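Local coordinates for DUF1254 domain-containing protein (Vibrio parahaemolyticus, PDB 3U07), which is of unknown function but combines DUF1254 and DUF1214 family regions and carries a signal sequence, consistent with export from the cytoplasm, at residues Glu105-Ile110 / Asp173-Val178. The protein carries 2 engineered substitutions. Sequence-based numbering, arbitrary orientation.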
ATOM      1  N   GLU A 105       9.172 -19.990  11.552  1.00 25.22           N
ATOM      2  CA  GLU A 105       9.080 -20.592  10.229  1.00 31.08           C
ATOM      3  C   GLU A 105       7.669 -20.644   9.663  1.00 31.35           C
ATOM      4  O   GLU A 105       6.723 -21.037  10.351  1.00 26.57           O
ATOM      5  CB  GLU A 105       9.664 -22.006  10.245  1.00 40.75           C
ATOM      6  CG  GLU A 105       9.691 -22.654   8.874  1.00 39.72           C
ATOM      7  CD  GLU A 105      10.366 -24.007   8.881  1.00 52.68           C
ATOM      8  OE1 GLU A 105       9.654 -25.034   8.878  1.00 54.67           O
ATOM      9  OE2 GLU A 105      11.615 -24.035   8.897  1.00 54.90           O
ATOM     10  N   GLY A 106       7.541 -20.248   8.399  1.00 33.87           N
ATOM     11  CA  GLY A 106       6.248 -20.272   7.739  1.00 35.71           C
ATOM     12  C   GLY A 106       5.372 -19.036   7.849  1.00 33.72           C
ATOM     13  O   GLY A 106       4.522 -18.817   6.990  1.00 36.18           O
ATOM     14  N   ARG A 107       5.565 -18.220   8.880  1.00 24.08           N
ATOM     15  CA  ARG A 107       4.733 -17.039   9.043  1.00 24.37           C
ATOM     16  C   ARG A 107       5.086 -15.908   8.084  1.00 26.57           C
ATOM     17  O   ARG A 107       6.235 -15.470   8.019  1.00 23.82           O
ATOM     18  CB  ARG A 107       4.807 -16.528  10.483  1.00 24.92           C
ATOM     19  CG  ARG A 107       3.774 -15.451  10.801  1.00 20.17           C
ATOM     20  CD  ARG A 107       3.908 -14.956  12.226  1.00 24.68           C
ATOM     21  NE  ARG A 107       3.779 -16.042  13.194  1.00 30.96           N
ATOM     22  CZ  ARG A 107       2.632 -16.626  13.530  1.00 35.84           C
ATOM     23  NH1 ARG A 107       1.491 -16.227  12.981  1.00 32.28           N
ATOM     24  NH2 ARG A 107       2.629 -17.617  14.412  1.00 35.90           N
ATOM     25  N   TYR A 108       4.094 -15.450   7.324  1.00 22.61           N
ATOM     26  CA  TYR A 108       4.305 -14.352   6.387  1.00 25.22           C
ATOM     27  C   TYR A 108       4.390 -13.046   7.173  1.00 24.56           C
ATOM     28  O   TYR A 108       3.654 -12.843   8.140  1.00 25.88           O
ATOM     29  CB  TYR A 108       3.145 -14.231   5.393  1.00 23.46           C
ATOM     30  CG  TYR A 108       3.269 -13.037   4.463  1.00 23.87           C
ATOM     31  CD1 TYR A 108       4.014 -13.117   3.288  1.00 30.99           C
ATOM     32  CD2 TYR A 108       2.684 -11.813   4.783  1.00 24.53           C
ATOM     33  CE1 TYR A 108       4.179 -12.008   2.457  1.00 28.29           C
ATOM     34  CE2 TYR A 108       2.845 -10.693   3.955  1.00 28.04           C
ATOM     35  CZ  TYR A 108       3.595 -10.801   2.797  1.00 28.79           C
ATOM     36  OH  TYR A 108       3.774  -9.704   1.976  1.00 25.00           O
ATOM     37  N   TRP A 109       5.300 -12.173   6.757  1.00 27.90           N
ATOM     38  CA  TRP A 109       5.458 -10.863   7.385  1.00 24.03           C
ATOM     39  C   TRP A 109       6.114  -9.941   6.383  1.00 22.40           C
ATOM     40  O   TRP A 109       6.801 -10.393   5.464  1.00 26.98           O
ATOM     41  CB  TRP A 109       6.326 -10.929   8.643  1.00 24.81           C
ATOM     42  CG  TRP A 109       7.739 -11.376   8.394  1.00 21.04           C
ATOM     43  CD1 TRP A 109       8.203 -12.660   8.370  1.00 27.89           C
ATOM     44  CD2 TRP A 109       8.870 -10.536   8.134  1.00 22.39           C
ATOM     45  NE1 TRP A 109       9.554 -12.673   8.117  1.00 30.26           N
ATOM     46  CE2 TRP A 109       9.990 -11.383   7.970  1.00 25.54           C
ATOM     47  CE3 TRP A 109       9.046  -9.150   8.031  1.00 21.40           C
ATOM     48  CZ2 TRP A 109      11.270 -10.887   7.703  1.00 18.53           C
ATOM     49  CZ3 TRP A 109      10.318  -8.657   7.765  1.00 25.76           C
ATOM     50  CH2 TRP A 109      11.415  -9.524   7.606  1.00 23.94           C
ATOM     51  N   ILE A 110       5.894  -8.645   6.552  1.00 18.01           N
ATOM     52  CA  ILE A 110       6.487  -7.677   5.648  1.00 17.09           C
ATOM     53  C   ILE A 110       6.590  -6.301   6.293  1.00 18.75           C
ATOM     54  O   ILE A 110       5.687  -5.875   7.017  1.00 22.45           O
ATOM     55  CB  ILE A 110       5.664  -7.567   4.335  1.00 30.21           C
ATOM     56  CG1 ILE A 110       6.351  -6.609   3.361  1.00 25.66           C
ATOM     57  CG2 ILE A 110       4.237  -7.109   4.645  1.00 25.23           C
ATOM     58  CD1 ILE A 110       5.842  -6.727   1.948  1.00 20.56           C
ATOM     59  N   ASP A 173      -7.392 -17.233  15.606  1.00 63.33           N
ATOM     60  CA  ASP A 173      -7.292 -16.490  16.861  1.00 67.90           C
ATOM     61  C   ASP A 173      -6.174 -16.856  17.833  1.00 67.34           C
ATOM     62  O   ASP A 173      -5.653 -15.981  18.524  1.00 70.52           O
ATOM     63  CB  ASP A 173      -8.638 -16.525  17.588  1.00 69.90           C
ATOM     64  CG  ASP A 173      -9.623 -15.513  17.034  1.00 73.00           C
ATOM     65  OD1 ASP A 173      -9.403 -15.022  15.904  1.00 71.20           O
ATOM     66  OD2 ASP A 173     -10.621 -15.212  17.722  1.00 75.24           O
ATOM     67  N   GLU A 174      -5.801 -18.128  17.904  1.00 63.19           N
ATOM     68  CA  GLU A 174      -4.740 -18.514  18.826  1.00 65.92           C
ATOM     69  C   GLU A 174      -3.373 -18.253  18.197  1.00 57.67           C
ATOM     70  O   GLU A 174      -2.412 -17.899  18.887  1.00 54.21           O
ATOM     71  CB  GLU A 174      -4.877 -19.989  19.215  1.00 72.51           C
ATOM     72  CG  GLU A 174      -4.493 -20.256  20.662  1.00 76.93           C
ATOM     73  CD  GLU A 174      -5.403 -19.536  21.643  1.00 82.85           C
ATOM     74  OE1 GLU A 174      -4.974 -19.304  22.793  1.00 81.59           O
ATOM     75  OE2 GLU A 174      -6.552 -19.213  21.266  1.00 86.58           O
ATOM     76  N   ASP A 175      -3.299 -18.428  16.881  1.00 55.11           N
ATOM     77  CA  ASP A 175      -2.071 -18.199  16.132  1.00 53.30           C
ATOM     78  C   ASP A 175      -1.770 -16.706  16.180  1.00 51.17           C
ATOM     79  O   ASP A 175      -0.613 -16.293  16.214  1.00 51.40           O
ATOM     80  CB  ASP A 175      -2.251 -18.630  14.678  1.00 55.51           C
ATOM     81  CG  ASP A 175      -0.978 -18.486  13.864  1.00 57.63           C
ATOM     82  OD1 ASP A 175      -1.051 -17.948  12.739  1.00 54.41           O
ATOM     83  OD2 ASP A 175       0.092 -18.917  14.344  1.00 55.30           O
ATOM     84  N   ALA A 176      -2.831 -15.906  16.182  1.00 48.10           N
ATOM     85  CA  ALA A 176      -2.706 -14.459  16.235  1.00 44.37           C
ATOM     86  C   ALA A 176      -1.999 -14.068  17.527  1.00 47.59           C
ATOM     87  O   ALA A 176      -1.254 -13.089  17.567  1.00 51.04           O
ATOM     88  CB  ALA A 176      -4.084 -13.817  16.176  1.00 48.94           C
ATOM     89  N   LYS A 177      -2.234 -14.831  18.586  1.00 47.12           N
ATOM     90  CA  LYS A 177      -1.591 -14.537  19.855  1.00 52.03           C
ATOM     91  C   LYS A 177      -0.084 -14.769  19.715  1.00 51.57           C
ATOM     92  O   LYS A 177       0.718 -14.163  20.427  1.00 51.07           O
ATOM     93  CB  LYS A 177      -2.179 -15.416  20.961  1.00 62.83           C
ATOM     94  CG  LYS A 177      -2.814 -14.621  22.097  1.00 70.20           C
ATOM     95  CD  LYS A 177      -3.366 -15.544  23.173  1.00 76.87           C
ATOM     96  CE  LYS A 177      -4.879 -15.693  23.070  1.00 77.53           C
ATOM     97  NZ  LYS A 177      -5.357 -16.967  23.680  1.00 75.38           N
ATOM     98  N   VAL A 178       0.298 -15.648  18.793  1.00 47.12           N
ATOM     99  CA  VAL A 178       1.713 -15.920  18.567  1.00 49.45           C
ATOM    100  C   VAL A 178       2.303 -14.722  17.836  1.00 46.36           C
ATOM    101  O   VAL A 178       3.296 -14.143  18.273  1.00 47.76           O
ATOM    102  CB  VAL A 178       1.927 -17.183  17.698  1.00 49.82           C
ATOM    103  CG1 VAL A 178       3.396 -17.317  17.324  1.00 47.15           C
ATOM    104  CG2 VAL A 178       1.471 -18.419  18.456  1.00 53.55           C
TER
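R107 and D175 approach from opposite directions and pair end-on in a salt bridge through NH1 and NH2 of the arginine. R107 NH2 lies 2.9 Å from D175 OD2. The second bond, R107 NH1 to D175 OD1, measures 3.1 Å, and both are moderately bent. D175 CG sits in the guanidinium plane, at its edge, but the two flat groups are turned 28° from coplanar: OD2 is approached on its syn side though well out of plane, and OD1 from above the carboxylate. The arginine reaches across because CG stands anti to the backbone N (chi1 -169°) and the chain, straight at chi2, bends at chi3. V178 sets its CG1 branch beside NH2, at a separation modelled too close to be trusted. Other partners fix the rotation of the guanidinium: D104 forms a salt bridge with NE, and the carbonyl O of M169 accepts from NH1. D175 OD1 also accepts from the backbone N of V171, which holds the carboxylate in place. With CA atoms 9.9 Å apart at R107 and D175, side chains alone span the gap. Within the DUF1254 family region, the salt bridge pins helix 173-183, which follows strand 161-169, to the loop before that strand's antiparallel partner 109-115.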